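Local structure of cytochrome C3, A dimeric class III c-type cytochrome (Desulfovibrio gigas, 1GYO) at residues L1-E13 with R20-R32. The protein probably transfers electrons, as a disulfide-linked dimer of a class III cytochrome c whose subunits each carry four hemes c. Numbering follows the deposited sequence. Where two conformers were deposited one is given.
Sequences LDVPCKVVITAPE and RFGKVEMSHAKHR. With HEC (heme c), chain C.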
loop_
_atom_site.group_PDB
_atom_site.type_symbol
_atom_site.label_atom_id
_atom_site.label_comp_id
_atom_site.label_asym_id
_atom_site.label_seq_id
_atom_site.Cartn_x
_atom_site.Cartn_y
_atom_site.Cartn_z
ATOM N N LEU A 1 -7.747 8.070 1.332
ATOM C CA LEU A 1 -6.270 8.101 1.381
ATOM C C LEU A 1 -5.715 8.671 0.085
ATOM O O LEU A 1 -6.135 8.222 -0.985
ATOM C CB LEU A 1 -5.767 6.675 1.538
ATOM C CG LEU A 1 -4.245 6.534 1.631
ATOM C CD1 LEU A 1 -3.684 7.355 2.779
ATOM C CD2 LEU A 1 -3.901 5.066 1.730
ATOM N N ASP A 2 -4.762 9.594 0.178
ATOM C CA ASP A 2 -4.002 10.079 -0.945
ATOM C C ASP A 2 -2.543 9.802 -0.675
ATOM O O ASP A 2 -2.003 10.374 0.268
ATOM C CB ASP A 2 -4.202 11.582 -1.136
ATOM C CG ASP A 2 -3.467 12.163 -2.312
ATOM O OD1 ASP A 2 -3.190 11.410 -3.251
ATOM O OD2 ASP A 2 -3.215 13.394 -2.299
ATOM N N VAL A 3 -1.920 8.935 -1.441
ATOM C CA VAL A 3 -0.489 8.638 -1.309
ATOM C C VAL A 3 0.214 9.662 -2.187
ATOM O O VAL A 3 0.083 9.617 -3.435
ATOM C CB VAL A 3 -0.161 7.237 -1.771
ATOM C CG1 VAL A 3 1.351 7.001 -1.701
ATOM C CG2 VAL A 3 -0.935 6.199 -0.955
ATOM N N PRO A 4 0.923 10.633 -1.632
ATOM C CA PRO A 4 1.496 11.676 -2.494
ATOM C C PRO A 4 2.474 11.088 -3.467
ATOM O O PRO A 4 3.334 10.267 -3.117
ATOM C CB PRO A 4 2.187 12.618 -1.477
ATOM C CG PRO A 4 1.354 12.396 -0.259
ATOM C CD PRO A 4 1.175 10.872 -0.183
ATOM N N CYS A 5 2.407 11.496 -4.721
ATOM C CA CYS A 5 3.383 11.006 -5.692
ATOM C C CYS A 5 4.769 11.536 -5.395
ATOM O O CYS A 5 5.696 10.768 -5.662
ATOM C CB CYS A 5 2.906 11.321 -7.114
ATOM S SG CYS A 5 1.484 10.254 -7.589
ATOM N N LYS A 6 4.879 12.746 -4.854
ATOM C CA LYS A 6 6.195 13.238 -4.399
ATOM C C LYS A 6 6.004 13.832 -3.011
ATOM O O LYS A 6 5.015 14.544 -2.811
ATOM C CB LYS A 6 6.815 14.230 -5.378
ATOM C CG LYS A 6 8.201 14.702 -4.992
ATOM C CD LYS A 6 8.621 15.979 -5.726
ATOM C CE LYS A 6 8.826 15.707 -7.199
ATOM N NZ LYS A 6 9.794 16.647 -7.847
ATOM N N VAL A 7 6.923 13.534 -2.119
ATOM C CA VAL A 7 6.944 14.023 -0.761
ATOM C C VAL A 7 8.238 14.835 -0.582
ATOM O O VAL A 7 9.260 14.515 -1.167
ATOM C CB VAL A 7 6.833 12.943 0.347
ATOM C CG1 VAL A 7 5.493 12.187 0.266
ATOM C CG2 VAL A 7 7.947 11.936 0.289
ATOM N N VAL A 8 8.167 15.865 0.229
ATOM C CA VAL A 8 9.384 16.571 0.640
ATOM C C VAL A 8 9.596 16.268 2.107
ATOM O O VAL A 8 8.732 16.476 2.972
ATOM C CB VAL A 8 9.262 18.092 0.452
ATOM C CG1 VAL A 8 10.557 18.737 0.926
ATOM C CG2 VAL A 8 8.916 18.391 -1.015
ATOM N N ILE A 9 10.720 15.656 2.385
ATOM C CA ILE A 9 11.112 15.183 3.665
ATOM C C ILE A 9 12.043 16.249 4.282
ATOM O O ILE A 9 12.984 16.666 3.624
ATOM C CB ILE A 9 11.800 13.820 3.587
ATOM C CG1 ILE A 9 11.038 12.809 2.754
ATOM C CG2 ILE A 9 12.044 13.283 5.025
ATOM C CD1 ILE A 9 11.852 11.546 2.437
ATOM N N THR A 10 11.745 16.630 5.505
ATOM C CA THR A 10 12.632 17.619 6.164
ATOM C C THR A 10 12.763 17.292 7.653
ATOM O O THR A 10 12.431 16.176 8.067
ATOM C CB THR A 10 12.197 19.024 5.826
ATOM O OG1 THR A 10 13.174 20.006 6.282
ATOM C CG2 THR A 10 10.860 19.280 6.490
ATOM N N ALA A 11 13.252 18.225 8.421
ATOM C CA ALA A 11 13.432 18.039 9.841
ATOM C C ALA A 11 12.083 17.791 10.502
ATOM O O ALA A 11 11.018 18.137 9.976
ATOM C CB ALA A 11 14.129 19.258 10.447
ATOM N N PRO A 12 12.089 17.197 11.712
ATOM C CA PRO A 12 10.819 16.974 12.420
ATOM C C PRO A 12 10.036 18.263 12.592
ATOM O O PRO A 12 10.613 19.337 12.781
ATOM C CB PRO A 12 11.322 16.450 13.777
ATOM C CG PRO A 12 12.626 15.776 13.456
ATOM C CD PRO A 12 13.258 16.693 12.463
ATOM N N GLU A 13 8.720 18.118 12.576
ATOM C CA GLU A 13 7.789 19.229 12.652
ATOM C C GLU A 13 8.154 20.203 13.752
ATOM O O GLU A 13 8.363 19.708 14.861
ATOM C CB GLU A 13 6.372 18.710 12.946
ATOM C CG GLU A 13 5.293 19.781 12.944
ATOM C CD GLU A 13 4.812 20.044 11.540
ATOM O OE1 GLU A 13 4.359 21.162 11.228
ATOM O OE2 GLU A 13 4.908 19.092 10.725
ATOM N N ARG A 20 22.416 22.761 5.503
ATOM C CA ARG A 20 22.921 22.377 4.194
ATOM C C ARG A 20 22.291 21.096 3.592
ATOM O O ARG A 20 22.287 20.887 2.387
ATOM C CB ARG A 20 24.430 22.136 4.305
ATOM C CG ARG A 20 25.019 21.918 2.943
ATOM C CD ARG A 20 26.475 22.233 2.690
ATOM N NE ARG A 20 26.717 22.221 1.240
ATOM C CZ ARG A 20 27.885 22.630 0.719
ATOM N NH1 ARG A 20 28.865 23.049 1.523
ATOM N NH2 ARG A 20 28.064 22.618 -0.599
ATOM N N PHE A 21 21.753 20.216 4.413
ATOM C CA PHE A 21 21.180 18.944 4.048
ATOM C C PHE A 21 19.700 18.881 4.456
ATOM O O PHE A 21 19.222 17.843 4.900
ATOM C CB PHE A 21 21.979 17.824 4.736
ATOM C CG PHE A 21 23.350 17.636 4.153
ATOM C CD1 PHE A 21 24.391 18.443 4.539
ATOM C CD2 PHE A 21 23.611 16.665 3.203
ATOM C CE1 PHE A 21 25.637 18.288 3.977
ATOM C CE2 PHE A 21 24.827 16.531 2.622
ATOM C CZ PHE A 21 25.855 17.330 3.032
ATOM N N GLY A 22 18.964 19.979 4.301
ATOM C CA GLY A 22 17.715 20.141 5.037
ATOM C C GLY A 22 16.478 19.552 4.446
ATOM O O GLY A 22 15.503 19.371 5.204
ATOM N N LYS A 23 16.453 19.292 3.146
ATOM C CA LYS A 23 15.244 18.814 2.477
ATOM C C LYS A 23 15.598 17.763 1.440
ATOM O O LYS A 23 16.577 17.923 0.697
ATOM C CB LYS A 23 14.450 19.925 1.757
ATOM C CG LYS A 23 13.711 20.872 2.666
ATOM C CD LYS A 23 12.912 21.933 1.986
ATOM C CE LYS A 23 12.713 21.880 0.500
ATOM N NZ LYS A 23 11.944 23.099 0.006
ATOM N N VAL A 24 14.804 16.720 1.347
ATOM C CA VAL A 24 15.006 15.675 0.337
ATOM C C VAL A 24 13.649 15.293 -0.254
ATOM O O VAL A 24 12.698 15.077 0.499
ATOM C CB VAL A 24 15.638 14.402 0.947
ATOM C CG1 VAL A 24 15.626 13.243 -0.015
ATOM C CG2 VAL A 24 17.046 14.733 1.480
ATOM N N GLU A 25 13.565 15.196 -1.554
ATOM C CA GLU A 25 12.345 14.760 -2.208
ATOM C C GLU A 25 12.405 13.270 -2.395
ATOM O O GLU A 25 13.455 12.677 -2.674
ATOM C CB GLU A 25 12.214 15.437 -3.574
ATOM C CG GLU A 25 12.203 16.925 -3.510
ATOM C CD GLU A 25 11.905 17.550 -4.890
ATOM O OE1 GLU A 25 11.689 18.776 -4.826
ATOM O OE2 GLU A 25 11.905 16.913 -5.962
ATOM N N MET A 26 11.245 12.625 -2.262
ATOM C CA MET A 26 11.140 11.223 -2.589
ATOM C C MET A 26 9.877 10.995 -3.393
ATOM O O MET A 26 8.814 11.540 -3.099
ATOM C CB MET A 26 11.027 10.357 -1.339
ATOM C CG MET A 26 11.212 8.873 -1.573
ATOM S SD MET A 26 10.268 7.828 -0.455
ATOM C CE MET A 26 8.698 8.045 -1.176
ATOM N N SER A 27 10.031 10.187 -4.442
ATOM C CA SER A 27 8.893 9.870 -5.307
ATOM C C SER A 27 8.314 8.530 -4.962
ATOM O O SER A 27 8.969 7.488 -5.076
ATOM C CB SER A 27 9.378 9.860 -6.750
ATOM O OG SER A 27 8.287 9.344 -7.558
ATOM N N HIS A 28 7.041 8.508 -4.548
ATOM C CA HIS A 28 6.358 7.203 -4.423
ATOM C C HIS A 28 6.221 6.539 -5.783
ATOM O O HIS A 28 6.277 5.327 -5.883
ATOM C CB HIS A 28 4.982 7.321 -3.778
ATOM C CG HIS A 28 4.961 7.380 -2.273
ATOM N ND1 HIS A 28 4.755 8.547 -1.591
ATOM C CD2 HIS A 28 5.084 6.434 -1.318
ATOM C CE1 HIS A 28 4.742 8.264 -0.257
ATOM N NE2 HIS A 28 4.944 6.994 -0.073
ATOM N N ALA A 29 6.048 7.328 -6.853
ATOM C CA ALA A 29 5.923 6.747 -8.192
ATOM C C ALA A 29 7.159 5.948 -8.573
ATOM O O ALA A 29 7.060 4.809 -9.042
ATOM C CB ALA A 29 5.664 7.871 -9.220
ATOM N N LYS A 30 8.334 6.531 -8.328
ATOM C CA LYS A 30 9.567 5.858 -8.690
ATOM C C LYS A 30 9.815 4.609 -7.863
ATOM O O LYS A 30 10.478 3.675 -8.318
ATOM C CB LYS A 30 10.780 6.802 -8.550
ATOM C CG LYS A 30 10.821 7.891 -9.586
ATOM C CD LYS A 30 11.074 7.308 -10.985
ATOM C CE LYS A 30 11.246 8.369 -12.047
ATOM N NZ LYS A 30 11.891 7.813 -13.303
ATOM N N HIS A 31 9.259 4.601 -6.634
ATOM C CA HIS A 31 9.351 3.464 -5.741
ATOM C C HIS A 31 8.157 2.521 -5.820
ATOM O O HIS A 31 7.931 1.712 -4.906
ATOM C CB HIS A 31 9.563 3.895 -4.303
ATOM C CG HIS A 31 10.922 4.523 -4.105
ATOM N ND1 HIS A 31 11.159 5.843 -4.174
ATOM C CD2 HIS A 31 12.111 3.982 -3.750
ATOM C CE1 HIS A 31 12.442 6.089 -3.909
ATOM N NE2 HIS A 31 13.079 4.963 -3.658
ATOM N N ARG A 32 7.417 2.529 -6.924
ATOM C CA ARG A 32 6.202 1.713 -7.018
ATOM C C ARG A 32 6.438 0.217 -6.966
ATOM O O ARG A 32 5.499 -0.516 -6.643
ATOM C CB ARG A 32 5.416 2.096 -8.287
ATOM C CG ARG A 32 6.040 2.046 -9.652
ATOM C CD ARG A 32 4.971 2.296 -10.739
ATOM N NE ARG A 32 4.947 3.651 -11.230
ATOM C CZ ARG A 32 4.641 4.877 -11.540
ATOM N NH1 ARG A 32 3.523 5.476 -11.105
ATOM N NH2 ARG A 32 5.413 5.685 -12.311
HETATM FE FE HEC C . 5.017 6.096 1.730
HETATM C CHA HEC C . 4.723 9.213 3.056
HETATM C CHB HEC C . 1.654 5.699 1.929
HETATM C CHC HEC C . 5.264 3.235 -0.022
HETATM C CHD HEC C . 8.344 6.259 2.026
HETATM N NA HEC C . 3.494 7.245 2.332
HETATM C C1A HEC C . 3.547 8.526 2.838
HETATM C C2A HEC C . 2.227 9.016 3.165
HETATM C C3A HEC C . 1.365 8.006 2.873
HETATM C C4A HEC C . 2.150 6.912 2.356
HETATM C CMA HEC C . -0.133 7.976 3.034
HETATM C CAA HEC C . 1.909 10.369 3.689
HETATM C CBA HEC C . 2.101 10.569 5.172
HETATM C CGA HEC C . 1.968 12.019 5.619
HETATM O O1A HEC C . 2.388 12.929 4.872
HETATM O O2A HEC C . 1.452 12.266 6.701
HETATM N NB HEC C . 3.718 4.714 1.103
HETATM C C1B HEC C . 2.354 4.681 1.309
HETATM C C2B HEC C . 1.780 3.477 0.748
HETATM C C3B HEC C . 2.798 2.782 0.155
HETATM C C4B HEC C . 3.996 3.563 0.387
HETATM C CMB HEC C . 0.330 3.108 0.827
HETATM C CAB HEC C . 2.745 1.495 -0.610
HETATM C CBB HEC C . 1.853 1.501 -1.844
HETATM N NC HEC C . 6.515 4.996 1.077
HETATM C C1C HEC C . 6.445 3.839 0.329
HETATM C C2C HEC C . 7.769 3.335 0.023
HETATM C C3C HEC C . 8.632 4.179 0.629
HETATM C C4C HEC C . 7.860 5.184 1.302
HETATM C CMC HEC C . 8.017 2.077 -0.756
HETATM C CAC HEC C . 10.139 4.083 0.715
HETATM C CBC HEC C . 10.810 3.982 -0.663
HETATM N ND HEC C . 6.271 7.479 2.387
HETATM C C1D HEC C . 7.655 7.336 2.505
HETATM C C2D HEC C . 8.223 8.496 3.137
HETATM C C3D HEC C . 7.213 9.388 3.308
HETATM C C4D HEC C . 6.004 8.727 2.907
HETATM C CMD HEC C . 9.692 8.672 3.487
HETATM C CAD HEC C . 7.345 10.781 3.868
HETATM C CBD HEC C . 7.233 10.762 5.385
HETATM C CGD HEC C . 7.952 11.835 6.129
HETATM O O1D HEC C . 8.290 11.575 7.314
HETATM O O2D HEC C . 8.209 12.923 5.614
#
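T10 OG1 gives a 2.6 Å hydrogen bond to the carbonyl O of G22, tying 1-13 to 20-32 just beyond the paired strands. From there 6-9 and 24-27 form a two-stranded antiparallel sheet with hydrogen-bonded pairs V7–M26 and I9–V24. V7, I9, V24 and M26 turn to the buried face, lining heme pockets; I9 CD1 and V7 CG2 both rest against M26 CB. On the exposed face K6 NZ meets E25 OE2 at 2.8 Å from above the carboxylate plane, a salt bridge.

Past the sheet, H28 binds the heme iron through NE2 (2.0 Å), with H40 as the second axial ligand: the bis-histidine ligation of a class III cytochrome c. The H28 ring is held from three sides: ND1 donates to P4 O at 2.7 Å, V3 CG1 makes a CH-pi contact 3.6 Å from the ring centroid, and M26 CE lies over the opposite face. With chi1 176°, V3 splits its two methyls: CG1 goes over the imidazole, CG2 against heme methyl CMB. S27 O accepts hydrogen bonds from H31 N and ND1 on opposite faces of its carbonyl plane, consistent with fixing this imidazole, which shares a second heme iron with H84.

I9 packs on W72 of helix 68-72, while V24 touches H104. At the other end C5 is disulfide-bonded to C46 of the second subunit, and strand 2-3 pairs antiparallel with a strand of that chain.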